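Local atomic coordinates of beta-glucuronidase (uncultured Clostridium sp., PDB entry 6U7J), a protein that probably hydrolyses beta-glucuronides, releasing glucuronic acid from conjugates such as those of estrogens in the gut, as a family 2 glycosyl hydrolase. Residues R313-D318 with S340-A345; A320-D325 with E346-M351; C326-W331 with G571-E576; A334-T339 with G547-A552; A509-G514 with Q578-A583. All coordinates share one frame; numbering follows the deposited sequence.

Contact 1 (R313-D318 with S340-A345); sequences RGKGLD and SHYPYA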
# COMPACT_ATOMS: atom_id res chain seq x y z
N ARG B 313 8.54 -3.05 -19.69
CA ARG B 313 9.04 -2.77 -21.04
C ARG B 313 9.53 -1.34 -21.24
O ARG B 313 9.90 -0.99 -22.37
CB ARG B 313 7.94 -3.05 -22.08
CG ARG B 313 6.76 -2.10 -21.95
CD ARG B 313 5.63 -2.36 -22.93
NE ARG B 313 5.65 -3.70 -23.51
CZ ARG B 313 5.16 -4.78 -22.91
NH1 ARG B 313 4.64 -4.69 -21.69
NH2 ARG B 313 5.21 -5.95 -23.53
N GLY B 314 9.51 -0.50 -20.21
CA GLY B 314 9.97 0.88 -20.35
C GLY B 314 9.12 1.69 -21.32
O GLY B 314 7.89 1.80 -21.17
N LYS B 315 9.77 2.29 -22.31
CA LYS B 315 9.12 3.07 -23.36
C LYS B 315 8.72 2.22 -24.56
O LYS B 315 8.44 2.79 -25.63
CB LYS B 315 10.04 4.20 -23.83
CG LYS B 315 10.74 4.96 -22.69
CD LYS B 315 11.28 6.29 -23.18
CE LYS B 315 10.15 7.30 -23.39
NZ LYS B 315 9.54 7.72 -22.09
N GLY B 316 8.71 0.90 -24.43
CA GLY B 316 8.41 0.06 -25.58
C GLY B 316 6.94 0.12 -25.95
O GLY B 316 6.06 0.24 -25.09
N LEU B 317 6.67 0.05 -27.26
CA LEU B 317 5.30 0.12 -27.77
C LEU B 317 4.48 -1.06 -27.27
O LEU B 317 4.93 -2.21 -27.26
CB LEU B 317 5.30 0.14 -29.29
CG LEU B 317 3.95 -0.04 -30.00
CD1 LEU B 317 3.06 1.19 -29.79
CD2 LEU B 317 4.17 -0.32 -31.52
N ASP B 318 3.25 -0.76 -26.87
CA ASP B 318 2.34 -1.75 -26.29
C ASP B 318 0.94 -1.34 -26.73
O ASP B 318 0.35 -0.43 -26.15
CB ASP B 318 2.47 -1.77 -24.77
CG ASP B 318 1.62 -2.86 -24.12
OD1 ASP B 318 0.69 -3.40 -24.77
OD2 ASP B 318 1.90 -3.20 -22.95
N SER B 340 3.97 14.52 -24.75
CA SER B 340 4.90 15.20 -23.88
C SER B 340 6.30 14.63 -24.00
O SER B 340 6.57 13.49 -23.65
CB SER B 340 4.43 15.24 -22.41
OG SER B 340 3.76 14.04 -22.05
N HIS B 341 7.13 15.45 -24.65
CA HIS B 341 8.56 15.61 -24.65
C HIS B 341 9.23 14.78 -25.72
O HIS B 341 10.44 14.74 -25.77
CB HIS B 341 9.20 15.45 -23.28
CG HIS B 341 8.40 16.11 -22.18
ND1 HIS B 341 7.63 17.23 -22.41
CD2 HIS B 341 8.30 15.84 -20.85
CE1 HIS B 341 7.04 17.59 -21.29
NE2 HIS B 341 7.44 16.77 -20.32
N TYR B 342 8.46 14.18 -26.62
CA TYR B 342 8.98 13.47 -27.79
C TYR B 342 7.82 12.94 -28.62
O TYR B 342 6.72 12.75 -28.10
CB TYR B 342 9.89 12.30 -27.35
CG TYR B 342 9.33 11.55 -26.17
CD1 TYR B 342 9.79 11.80 -24.87
CD2 TYR B 342 8.35 10.60 -26.32
CE1 TYR B 342 9.25 11.13 -23.76
CE2 TYR B 342 7.80 9.93 -25.23
CZ TYR B 342 8.26 10.20 -23.95
OH TYR B 342 7.72 9.52 -22.88
N PRO B 343 8.05 12.69 -29.90
CA PRO B 343 7.02 12.04 -30.72
C PRO B 343 6.71 10.63 -30.23
O PRO B 343 7.60 9.90 -29.78
CB PRO B 343 7.64 12.01 -32.13
CG PRO B 343 8.65 13.11 -32.12
CD PRO B 343 9.18 13.19 -30.71
N TYR B 344 5.45 10.24 -30.34
CA TYR B 344 5.03 8.90 -29.98
C TYR B 344 5.05 8.00 -31.21
O TYR B 344 5.26 8.45 -32.34
CB TYR B 344 3.62 8.92 -29.35
CG TYR B 344 3.53 9.62 -28.00
CD1 TYR B 344 4.67 10.09 -27.34
CD2 TYR B 344 2.29 9.81 -27.37
CE1 TYR B 344 4.59 10.73 -26.11
CE2 TYR B 344 2.19 10.46 -26.13
CZ TYR B 344 3.35 10.91 -25.51
OH TYR B 344 3.27 11.55 -24.28
N ALA B 345 4.85 6.70 -30.98
CA ALA B 345 4.75 5.74 -32.06
C ALA B 345 3.62 6.14 -33.01
O ALA B 345 2.61 6.71 -32.60
CB ALA B 345 4.51 4.34 -31.51

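Contact 2 (A320-D325 with E346-M351); sequences ALNVRD and EEMMQM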
# COMPACT_ATOMS: atom_id res chain seq x y z
N ALA B 320 -1.91 -2.99 -26.65
CA ALA B 320 -2.95 -3.27 -25.68
C ALA B 320 -3.02 -2.15 -24.65
O ALA B 320 -4.10 -1.69 -24.29
CB ALA B 320 -2.71 -4.62 -25.01
N LEU B 321 -1.85 -1.66 -24.23
CA LEU B 321 -1.79 -0.51 -23.33
C LEU B 321 -2.40 0.73 -23.97
O LEU B 321 -3.13 1.48 -23.31
CB LEU B 321 -0.35 -0.25 -22.93
CG LEU B 321 -0.02 0.87 -21.94
CD1 LEU B 321 -0.33 0.43 -20.52
CD2 LEU B 321 1.45 1.26 -22.10
N ASN B 322 -2.10 0.97 -25.25
CA ASN B 322 -2.65 2.15 -25.93
C ASN B 322 -4.17 2.10 -25.97
O ASN B 322 -4.84 3.12 -25.80
CB ASN B 322 -2.09 2.26 -27.35
CG ASN B 322 -0.60 2.56 -27.36
OD1 ASN B 322 -0.04 2.98 -26.34
ND2 ASN B 322 0.04 2.34 -28.50
N VAL B 323 -4.74 0.93 -26.25
CA VAL B 323 -6.20 0.85 -26.34
C VAL B 323 -6.81 1.10 -24.97
O VAL B 323 -7.79 1.83 -24.83
CB VAL B 323 -6.65 -0.50 -26.91
CG1 VAL B 323 -8.17 -0.60 -26.85
CG2 VAL B 323 -6.14 -0.69 -28.35
N ARG B 324 -6.21 0.52 -23.93
CA ARG B 324 -6.68 0.78 -22.57
C ARG B 324 -6.59 2.26 -22.25
O ARG B 324 -7.51 2.82 -21.64
CB ARG B 324 -5.88 -0.08 -21.58
CG ARG B 324 -6.01 0.31 -20.11
CD ARG B 324 -7.36 -0.10 -19.54
NE ARG B 324 -7.45 0.22 -18.11
CZ ARG B 324 -8.53 0.02 -17.37
NH1 ARG B 324 -9.64 -0.48 -17.91
NH2 ARG B 324 -8.52 0.33 -16.08
N ASP B 325 -5.51 2.92 -22.68
CA ASP B 325 -5.36 4.36 -22.42
C ASP B 325 -6.45 5.17 -23.13
O ASP B 325 -7.02 6.10 -22.55
CB ASP B 325 -3.97 4.84 -22.84
CG ASP B 325 -2.86 4.44 -21.85
OD1 ASP B 325 -3.14 3.68 -20.89
OD2 ASP B 325 -1.69 4.87 -22.02
N GLU B 346 3.81 5.85 -34.30
CA GLU B 346 2.78 6.18 -35.28
C GLU B 346 1.48 5.45 -35.01
O GLU B 346 0.41 5.98 -35.33
CB GLU B 346 3.28 5.86 -36.69
CG GLU B 346 4.61 6.50 -36.97
CD GLU B 346 5.02 6.37 -38.41
OE1 GLU B 346 4.31 6.95 -39.28
OE2 GLU B 346 6.05 5.68 -38.65
N GLU B 347 1.55 4.25 -34.43
CA GLU B 347 0.34 3.53 -34.06
C GLU B 347 -0.57 4.38 -33.17
O GLU B 347 -1.79 4.40 -33.36
CB GLU B 347 0.69 2.22 -33.34
CG GLU B 347 1.26 1.12 -34.24
CD GLU B 347 2.70 1.39 -34.65
OE1 GLU B 347 3.30 2.32 -34.08
OE2 GLU B 347 3.21 0.67 -35.54
N MET B 348 0.01 5.11 -32.21
CA MET B 348 -0.79 5.98 -31.34
C MET B 348 -1.40 7.13 -32.15
O MET B 348 -2.57 7.50 -31.94
CB MET B 348 0.08 6.50 -30.19
CG MET B 348 -0.69 7.21 -29.03
SD MET B 348 -2.06 6.26 -28.30
CE MET B 348 -2.32 7.10 -26.72
N MET B 349 -0.64 7.70 -33.09
CA MET B 349 -1.17 8.77 -33.93
C MET B 349 -2.30 8.28 -34.82
O MET B 349 -3.31 8.98 -35.00
CB MET B 349 -0.04 9.39 -34.76
CG MET B 349 1.15 9.85 -33.94
SD MET B 349 0.67 11.01 -32.63
CE MET B 349 0.14 12.36 -33.65
N GLN B 350 -2.15 7.09 -35.39
CA GLN B 350 -3.26 6.52 -36.17
C GLN B 350 -4.48 6.28 -35.29
O GLN B 350 -5.62 6.55 -35.69
CB GLN B 350 -2.82 5.22 -36.85
CG GLN B 350 -1.76 5.41 -37.91
CD GLN B 350 -0.93 4.16 -38.13
OE1 GLN B 350 -1.27 3.08 -37.63
NE2 GLN B 350 0.15 4.29 -38.89
N MET B 351 -4.27 5.77 -34.07
CA MET B 351 -5.40 5.56 -33.17
C MET B 351 -6.14 6.87 -32.91
O MET B 351 -7.38 6.91 -32.96
CB MET B 351 -4.89 4.94 -31.86
CG MET B 351 -5.96 4.32 -30.97
SD MET B 351 -5.26 3.15 -29.77
CE MET B 351 -3.95 2.45 -30.77

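Contact 3 (C326-W331 with G571-E576); sequences CELLKW and GIFTRE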
# COMPACT_ATOMS: atom_id res chain seq x y z
N CYS B 326 -6.77 4.82 -24.38
CA CYS B 326 -7.83 5.55 -25.08
C CYS B 326 -9.19 5.28 -24.45
O CYS B 326 -10.06 6.17 -24.43
CB CYS B 326 -7.86 5.16 -26.55
SG CYS B 326 -6.37 5.65 -27.43
N GLU B 327 -9.40 4.06 -23.93
CA GLU B 327 -10.62 3.78 -23.17
C GLU B 327 -10.71 4.66 -21.93
O GLU B 327 -11.80 5.10 -21.55
CB GLU B 327 -10.66 2.30 -22.77
CG GLU B 327 -10.96 1.32 -23.91
CD GLU B 327 -12.46 1.30 -24.26
OE1 GLU B 327 -13.29 1.49 -23.34
OE2 GLU B 327 -12.80 1.09 -25.44
N LEU B 328 -9.57 4.91 -21.29
CA LEU B 328 -9.60 5.72 -20.07
C LEU B 328 -9.79 7.19 -20.40
O LEU B 328 -10.52 7.90 -19.70
CB LEU B 328 -8.31 5.50 -19.27
CG LEU B 328 -8.08 4.13 -18.61
CD1 LEU B 328 -6.68 4.07 -17.99
CD2 LEU B 328 -9.12 3.85 -17.54
N LEU B 329 -9.14 7.66 -21.47
CA LEU B 329 -9.37 9.01 -21.96
C LEU B 329 -10.84 9.25 -22.24
O LEU B 329 -11.41 10.27 -21.85
CB LEU B 329 -8.55 9.27 -23.23
CG LEU B 329 -7.05 9.44 -23.04
CD1 LEU B 329 -6.36 9.51 -24.40
CD2 LEU B 329 -6.72 10.67 -22.20
N LYS B 330 -11.48 8.29 -22.91
CA LYS B 330 -12.90 8.43 -23.21
C LYS B 330 -13.73 8.39 -21.93
O LYS B 330 -14.70 9.14 -21.79
CB LYS B 330 -13.33 7.32 -24.17
CG LYS B 330 -14.81 7.37 -24.54
CD LYS B 330 -15.20 6.10 -25.28
CE LYS B 330 -16.59 6.20 -25.86
NZ LYS B 330 -16.66 7.31 -26.87
N TRP B 331 -13.37 7.52 -20.99
CA TRP B 331 -14.14 7.39 -19.76
C TRP B 331 -14.06 8.67 -18.94
O TRP B 331 -15.08 9.17 -18.45
CB TRP B 331 -13.64 6.19 -18.95
CG TRP B 331 -14.21 6.08 -17.55
CD1 TRP B 331 -15.39 5.49 -17.18
CD2 TRP B 331 -13.61 6.56 -16.35
NE1 TRP B 331 -15.56 5.57 -15.82
CE2 TRP B 331 -14.48 6.23 -15.28
CE3 TRP B 331 -12.41 7.23 -16.06
CZ2 TRP B 331 -14.20 6.56 -13.96
CZ3 TRP B 331 -12.13 7.56 -14.74
CH2 TRP B 331 -13.02 7.22 -13.70
N GLY B 571 0.52 11.03 -11.60
CA GLY B 571 -0.51 10.37 -12.38
C GLY B 571 -1.91 10.50 -11.78
O GLY B 571 -2.08 10.40 -10.55
N ILE B 572 -2.89 10.76 -12.64
CA ILE B 572 -4.30 10.62 -12.26
C ILE B 572 -4.66 9.15 -12.21
O ILE B 572 -5.52 8.73 -11.43
CB ILE B 572 -5.19 11.41 -13.25
CG1 ILE B 572 -5.14 12.91 -12.95
CG2 ILE B 572 -6.63 10.98 -13.19
CD1 ILE B 572 -5.18 13.26 -11.45
N PHE B 573 -3.98 8.33 -13.02
CA PHE B 573 -4.06 6.88 -12.97
C PHE B 573 -2.74 6.30 -12.48
O PHE B 573 -1.67 6.93 -12.57
CB PHE B 573 -4.41 6.32 -14.36
CG PHE B 573 -5.74 6.78 -14.89
CD1 PHE B 573 -6.91 6.11 -14.55
CD2 PHE B 573 -5.82 7.89 -15.73
CE1 PHE B 573 -8.15 6.53 -15.04
CE2 PHE B 573 -7.05 8.31 -16.24
CZ PHE B 573 -8.22 7.64 -15.88
N THR B 574 -2.80 5.08 -11.95
CA THR B 574 -1.55 4.42 -11.56
C THR B 574 -0.79 4.00 -12.82
O THR B 574 -1.30 4.09 -13.95
CB THR B 574 -1.82 3.21 -10.68
OG1 THR B 574 -2.50 2.21 -11.47
CG2 THR B 574 -2.71 3.61 -9.46
N ARG B 575 0.45 3.51 -12.62
CA ARG B 575 1.20 3.02 -13.77
C ARG B 575 0.48 1.85 -14.41
O ARG B 575 0.61 1.61 -15.61
CB ARG B 575 2.63 2.60 -13.36
CG ARG B 575 3.62 2.48 -14.54
CD ARG B 575 5.05 2.47 -14.03
NE ARG B 575 6.07 2.71 -15.07
CZ ARG B 575 7.24 2.10 -15.11
NH1 ARG B 575 7.56 1.19 -14.19
NH2 ARG B 575 8.11 2.41 -16.07
N GLU B 576 -0.33 1.13 -13.62
CA GLU B 576 -1.09 -0.00 -14.11
C GLU B 576 -2.50 0.39 -14.57
O GLU B 576 -3.36 -0.48 -14.72
CB GLU B 576 -1.12 -1.08 -13.03
CG GLU B 576 0.30 -1.61 -12.65
CD GLU B 576 1.06 -0.67 -11.71
OE1 GLU B 576 0.41 0.10 -10.96
OE2 GLU B 576 2.31 -0.70 -11.73

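Contact 4 (A334-T339 with G547-A552); sequences ANSFRT and GEHIWA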
# COMPACT_ATOMS: atom_id res chain seq x y z
N ALA B 334 -11.80 13.11 -21.42
CA ALA B 334 -10.75 13.84 -22.11
C ALA B 334 -11.04 13.88 -23.61
O ALA B 334 -11.75 13.02 -24.15
CB ALA B 334 -9.39 13.20 -21.83
N ASN B 335 -10.52 14.90 -24.28
CA ASN B 335 -10.65 14.99 -25.73
C ASN B 335 -9.32 15.18 -26.44
O ASN B 335 -9.31 15.31 -27.67
CB ASN B 335 -11.61 16.14 -26.12
CG ASN B 335 -11.13 17.51 -25.67
OD1 ASN B 335 -9.97 17.69 -25.31
ND2 ASN B 335 -12.03 18.48 -25.69
N SER B 336 -8.20 15.20 -25.71
CA SER B 336 -6.92 15.58 -26.30
C SER B 336 -5.78 15.06 -25.42
O SER B 336 -5.96 14.79 -24.23
CB SER B 336 -6.84 17.10 -26.46
OG SER B 336 -7.10 17.77 -25.21
N PHE B 337 -4.60 14.94 -26.02
CA PHE B 337 -3.36 14.80 -25.25
C PHE B 337 -2.24 15.51 -25.98
O PHE B 337 -2.35 15.86 -27.17
CB PHE B 337 -2.99 13.32 -24.97
CG PHE B 337 -2.83 12.46 -26.19
CD1 PHE B 337 -3.92 11.78 -26.73
CD2 PHE B 337 -1.58 12.27 -26.78
CE1 PHE B 337 -3.77 10.97 -27.84
CE2 PHE B 337 -1.43 11.44 -27.88
CZ PHE B 337 -2.52 10.79 -28.42
N ARG B 338 -1.15 15.73 -25.25
CA ARG B 338 0.10 16.26 -25.79
C ARG B 338 1.16 15.15 -25.74
O ARG B 338 1.27 14.45 -24.72
CB ARG B 338 0.58 17.49 -25.01
CG ARG B 338 1.99 17.92 -25.40
CD ARG B 338 2.39 19.26 -24.78
NE ARG B 338 2.32 19.23 -23.32
CZ ARG B 338 3.36 19.37 -22.51
NH1 ARG B 338 4.58 19.53 -23.01
NH2 ARG B 338 3.19 19.33 -21.18
N THR B 339 1.91 14.97 -26.83
CA THR B 339 2.92 13.92 -26.87
C THR B 339 4.15 14.39 -26.08
O THR B 339 5.24 14.60 -26.61
CB THR B 339 3.29 13.53 -28.30
OG1 THR B 339 4.17 14.50 -28.86
CG2 THR B 339 2.05 13.41 -29.16
N GLY B 547 -7.70 25.67 -22.77
CA GLY B 547 -7.52 24.27 -22.45
C GLY B 547 -6.83 24.08 -21.11
O GLY B 547 -6.17 24.98 -20.57
N GLU B 548 -6.99 22.85 -20.60
CA GLU B 548 -6.37 22.44 -19.35
C GLU B 548 -5.85 21.02 -19.53
O GLU B 548 -6.60 20.11 -19.90
CB GLU B 548 -7.35 22.52 -18.17
CG GLU B 548 -8.53 21.55 -18.24
CD GLU B 548 -9.69 21.95 -17.31
OE1 GLU B 548 -10.09 23.14 -17.36
OE2 GLU B 548 -10.19 21.09 -16.55
N HIS B 549 -4.56 20.82 -19.28
CA HIS B 549 -3.97 19.50 -19.36
C HIS B 549 -3.36 19.21 -18.00
O HIS B 549 -2.42 19.89 -17.58
CB HIS B 549 -2.92 19.41 -20.48
CG HIS B 549 -3.49 18.99 -21.80
ND1 HIS B 549 -2.71 18.57 -22.86
CD2 HIS B 549 -4.77 18.94 -22.25
CE1 HIS B 549 -3.48 18.27 -23.89
NE2 HIS B 549 -4.74 18.48 -23.54
N ILE B 550 -3.96 18.25 -17.29
CA ILE B 550 -3.43 17.82 -16.01
C ILE B 550 -2.12 17.08 -16.26
O ILE B 550 -1.99 16.36 -17.26
CB ILE B 550 -4.46 16.93 -15.29
CG1 ILE B 550 -5.67 17.76 -14.87
CG2 ILE B 550 -3.85 16.27 -14.06
CD1 ILE B 550 -6.88 16.92 -14.52
N TRP B 551 -1.13 17.27 -15.40
CA TRP B 551 0.12 16.59 -15.64
C TRP B 551 0.13 15.22 -14.99
O TRP B 551 -0.18 15.06 -13.80
CB TRP B 551 1.36 17.34 -15.18
CG TRP B 551 2.60 16.46 -15.41
CD1 TRP B 551 3.46 15.99 -14.46
CD2 TRP B 551 3.06 15.92 -16.67
NE1 TRP B 551 4.45 15.23 -15.05
CE2 TRP B 551 4.23 15.17 -16.39
CE3 TRP B 551 2.62 16.03 -17.99
CZ2 TRP B 551 4.96 14.53 -17.40
CZ3 TRP B 551 3.35 15.39 -19.00
CH2 TRP B 551 4.50 14.64 -18.70
N ALA B 552 0.55 14.26 -15.81
CA ALA B 552 0.63 12.84 -15.59
C ALA B 552 -0.77 12.27 -15.73
O ALA B 552 -1.61 12.36 -14.82
CB ALA B 552 1.31 12.52 -14.27
O HOH W 1 -0.13 19.06 -22.01

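Contact 5 (A509-G514 with Q578-A583); sequences ADTIAG and QPKTAA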
# COMPACT_ATOMS: atom_id res chain seq x y z
N ALA B 509 -0.15 17.21 -8.74
CA ALA B 509 0.45 16.92 -7.44
C ALA B 509 0.77 15.44 -7.34
O ALA B 509 -0.03 14.60 -7.76
CB ALA B 509 -0.49 17.34 -6.30
N ASP B 510 1.95 15.11 -6.79
CA ASP B 510 2.30 13.71 -6.58
C ASP B 510 1.34 13.09 -5.57
O ASP B 510 1.01 13.70 -4.54
CB ASP B 510 3.73 13.55 -6.09
CG ASP B 510 4.77 13.77 -7.18
OD1 ASP B 510 5.08 14.95 -7.47
OD2 ASP B 510 5.28 12.76 -7.75
N THR B 511 0.88 11.88 -5.88
CA THR B 511 -0.14 11.22 -5.07
C THR B 511 0.19 9.75 -4.93
O THR B 511 0.32 9.04 -5.94
CB THR B 511 -1.52 11.41 -5.71
OG1 THR B 511 -1.73 12.81 -5.91
CG2 THR B 511 -2.62 10.85 -4.80
N ILE B 512 0.35 9.29 -3.69
CA ILE B 512 0.58 7.87 -3.43
C ILE B 512 -0.77 7.20 -3.29
O ILE B 512 -1.53 7.51 -2.37
CB ILE B 512 1.43 7.64 -2.18
CG1 ILE B 512 2.73 8.46 -2.20
CG2 ILE B 512 1.72 6.14 -2.03
CD1 ILE B 512 3.66 8.11 -3.39
N ALA B 513 -1.07 6.27 -4.20
CA ALA B 513 -2.31 5.53 -4.09
C ALA B 513 -2.42 4.92 -2.70
O ALA B 513 -1.48 4.28 -2.20
CB ALA B 513 -2.38 4.44 -5.16
N GLY B 514 -3.55 5.17 -2.05
CA GLY B 514 -3.81 4.62 -0.75
C GLY B 514 -3.40 5.50 0.40
O GLY B 514 -3.71 5.18 1.55
N GLN B 578 -5.10 2.24 -13.31
CA GLN B 578 -6.27 2.29 -12.46
C GLN B 578 -6.37 3.67 -11.81
O GLN B 578 -5.35 4.25 -11.44
CB GLN B 578 -6.22 1.19 -11.37
CG GLN B 578 -6.06 -0.25 -11.90
CD GLN B 578 -7.20 -0.69 -12.81
OE1 GLN B 578 -8.27 -0.05 -12.87
NE2 GLN B 578 -6.98 -1.78 -13.55
N PRO B 579 -7.59 4.20 -11.65
CA PRO B 579 -7.75 5.58 -11.17
C PRO B 579 -7.52 5.76 -9.68
O PRO B 579 -7.92 4.92 -8.87
CB PRO B 579 -9.21 5.88 -11.51
CG PRO B 579 -9.88 4.54 -11.28
CD PRO B 579 -8.89 3.54 -11.86
N LYS B 580 -6.92 6.89 -9.30
CA LYS B 580 -6.98 7.38 -7.93
C LYS B 580 -8.26 8.20 -7.77
O LYS B 580 -9.00 8.42 -8.73
CB LYS B 580 -5.72 8.20 -7.62
CG LYS B 580 -4.43 7.59 -8.23
CD LYS B 580 -3.15 8.39 -7.88
CE LYS B 580 -1.94 7.85 -8.65
NZ LYS B 580 -0.71 8.68 -8.50
N THR B 581 -8.53 8.69 -6.55
CA THR B 581 -9.83 9.34 -6.28
C THR B 581 -10.07 10.54 -7.19
O THR B 581 -11.19 10.73 -7.68
CB THR B 581 -9.95 9.79 -4.82
OG1 THR B 581 -8.91 10.72 -4.51
CG2 THR B 581 -9.85 8.62 -3.89
N ALA B 582 -9.06 11.38 -7.41
CA ALA B 582 -9.27 12.59 -8.19
C ALA B 582 -9.80 12.29 -9.60
O ALA B 582 -10.52 13.11 -10.17
CB ALA B 582 -7.98 13.39 -8.28
N ALA B 583 -9.48 11.12 -10.15
CA ALA B 583 -9.96 10.79 -11.49
C ALA B 583 -11.48 10.92 -11.58
O ALA B 583 -12.01 11.36 -12.60
CB ALA B 583 -9.54 9.38 -11.89

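Contact 1 (R313-D318 with S340-A345)
Three groups grip the hydroxyl of Tyr342: the ammonium group of Lys315, which donates to it with NZ 2.7 Å from OH, and, from the loop that follows strand 297-305, His307 through ND1 and Glu308 through its backbone N. The two segments are successive beta-to-alpha loops of the TIM barrel, each running from a strand into the next helix. Lys315 and Tyr342 reach for one another from opposite directions. The lysine chain bends at both of its outer torsions (chi3 74°, chi4 69°), which curls CE against the phenol carbon, 3.5 Å from Tyr342 CZ, before NZ arrives at the oxygen; NZ itself stands oblique to the ring. A second bond from NZ, to the backbone O of Glu308, helps fix the ammonium group, and its positive charge would probably polarise the hydroxyl and make it a stronger donor. Further along, contact is purely apolar, and both residues there stand close to the start of a helix. Asp318 caps helix 319-332, and Ala345 holds the N-cap position of helix 346-355 near a bound calcium ion. At the opposite end of the 313-318 loop, a type II' turn from Arg313 to Gly316 places Lys315 to face Tyr342. Beside Ala345, the branch of Leu317 that makes the touch is CD1, 3.9 Å from Ala345 CB.

Contact 2 (A320-D325 with E346-M351)
With CG anti to the backbone N in both Met348 (chi1 -168°) and Met351 (chi1 -164°), the two methionines reach out from one helix and place their sulfurs around Asn322 of the other. Met348 then folds at chi2 and presents SD to the asparagine, 4.1 Å from Asn322 CG and equally near its CB. Met351 stays extended until its last torsion, where a bend turns the methyl group inward, and CE lies 3.9 Å from Asn322 CB. The asparagine is thus held between two thioethers. Val323, the next residue, joins through its CG2 branch, which meets the sulfur of Met351, the two side chains crossing at about a right angle, with CG2 4.2 Å from SD. Contact across this pair is by van der Waals packing throughout, and all four residues are buried. The segments 320-325 and 346-351 run in broadly the same direction, their axes 32° apart and 10.8 Å at closest approach, as expected for neighbouring helices in the outer layer of a TIM barrel. Strand 336-338 follows helix 319-332 and precedes helix 346-355, an alpha-beta-alpha succession, while helix 386-403 flanks helix 346-355 at Glu346 and Met349, and a second subunit packs on Ala320, Leu321, Val323 and Arg324.

Contact 3 (C326-W331 with G571-E576)
Leu328 lies over one face of the Phe573 ring, while Trp331 meets the ring at its edge. The face contact is a CH-pi interaction: Leu328 CD1 sits 4.1 Å from the centroid of the Phe573 ring and only 13° off its normal, displaced a little toward the rim. The other methyl of the leucine reaches the perimeter, with CD2 3.8 Å from Phe573 CE1, and leucine and phenylalanine overlap side by side while pointing in opposite senses. At the edge, near the phenylalanine plane, Trp331 CZ3 comes 4.1 Å from Phe573 CZ. Leu328 and Trp331 lie three residues apart, so both project from the same side of helix 319-332, an early helix of the TIM barrel. They receive a ring from the long loop after strand 545-551, the last strand to close the barrel, and the contact thus joins the two ends of the barrel sequence. Phe573 takes chi1 -62°, with CG anti to its carbonyl carbon, which directs the ring at the helix. Phe553 also meets this ring, with planes at about 45°, and Pro579 packs against it. Trp331 is also engaged edge-to-face by Phe584 of helix 581-592, and Leu518 of a third subunit touches both Leu328 and Trp331.

Contact 4 (A334-T339 with G547-A552)
The interior of a TIM barrel, where side chains from separate strands meet inside the cylinder, is the setting for this contact between strands 336-338 and 545-551. The two are not paired with each other: strand 297-305 lies between them and bonds to both, and across it their short axes stand 8.5 Å apart at 60°. The bridge is the imidazole of His549. Its NE2 donates to the hydroxyl of Ser336, NE2 to OG 3.0 Å, and the oxygen lies only 6° out of the ring plane. Ser336 OG in turn donates to Asn335 OD1, 2.9 Å away and nearly along the C=O axis. This relay has a fixed direction, from imidazole to hydroxyl to amide oxygen, and Asn335 is itself tied by its amide to Tyr300 and Lys302 of the intervening strand. The ring also rests against the strand's backbone, CE1 being 3.7 Å from Phe337 C. On its other nitrogen the histidine works through water. Arg338, extended until it bends at chi3 58°, brings NE toward the ND1 side of the imidazole; its other nitrogens form salt bridges with Glu362 and Glu506, so the arginine is anchored mainly by carboxylates. One ordered water, at the edge of both flat groups, accepts from Arg338 NE at 2.8 Å and is hydrogen-bonded to His549 ND1 at 2.8 Å.

Contact 5 (A509-G514 with Q578-A583)
Lys580 stretches its side chain across to the backbone of Thr511, with every torsion beyond CG close to 180°, and so spends its full length reaching the carbonyl. Its first torsion, chi1 -39°, sets CG anti to the carbonyl carbon and sends the chain toward the 509-514 loop. There NZ donates to Thr511 O at 2.8 Å, tilted 21° from the carbonyl plane. On the way, the methylenes run alongside the threonine, the two side chains pointing opposite ways: Lys580 CD lies 4.0 Å from Thr511 CG2. The threonine is turned so that its two branches have different jobs. CG2, anti to the backbone N, faces the lysine methylenes, whereas OG1 turns back along its own loop and donates to Ala509 O, 3.1 Å away, from above the carbonyl plane. In the TIM barrel this joins the loop after strand 502-506 to the residue leading into helix 581-592, the final helix of the chain. Gln578 OE1 is hydrogen-bonded to the backbone N of Leu518 of a third subunit, and Ile512 packs on Val565 of a fourth. The ammonium group has further partners in Asp555, by a salt bridge, and Gly571, by its carbonyl. Gathered around one buried NZ, two backbone oxygens and a carboxylate would probably stabilise its positive charge and tie the loop after strand 502-506 to that running from strand 545-551 into helix 581-592.

All five contacts are buried and belong to one TIM barrel, yet their chemistry follows their place in the barrel more than their distance from the chain's centre. Contact 4 lies within the cylinder of strands and is polar, with an ordered water; contacts 2 and 3 share helix 319-332 in the outer layer and rest on van der Waals packing, contact 2 of methionines round an asparagine, contact 3 of leucine and aromatic rings. Contacts 1 and 5 are loop contacts, each centred on a lysine ammonium group, but contact 1 is about 7 Å from the chain centre and contact 5 about 25 Å, centre to centre. Contacts 1, 2 and 3 touch the second subunit, and contacts 2, 3 and 5 the third.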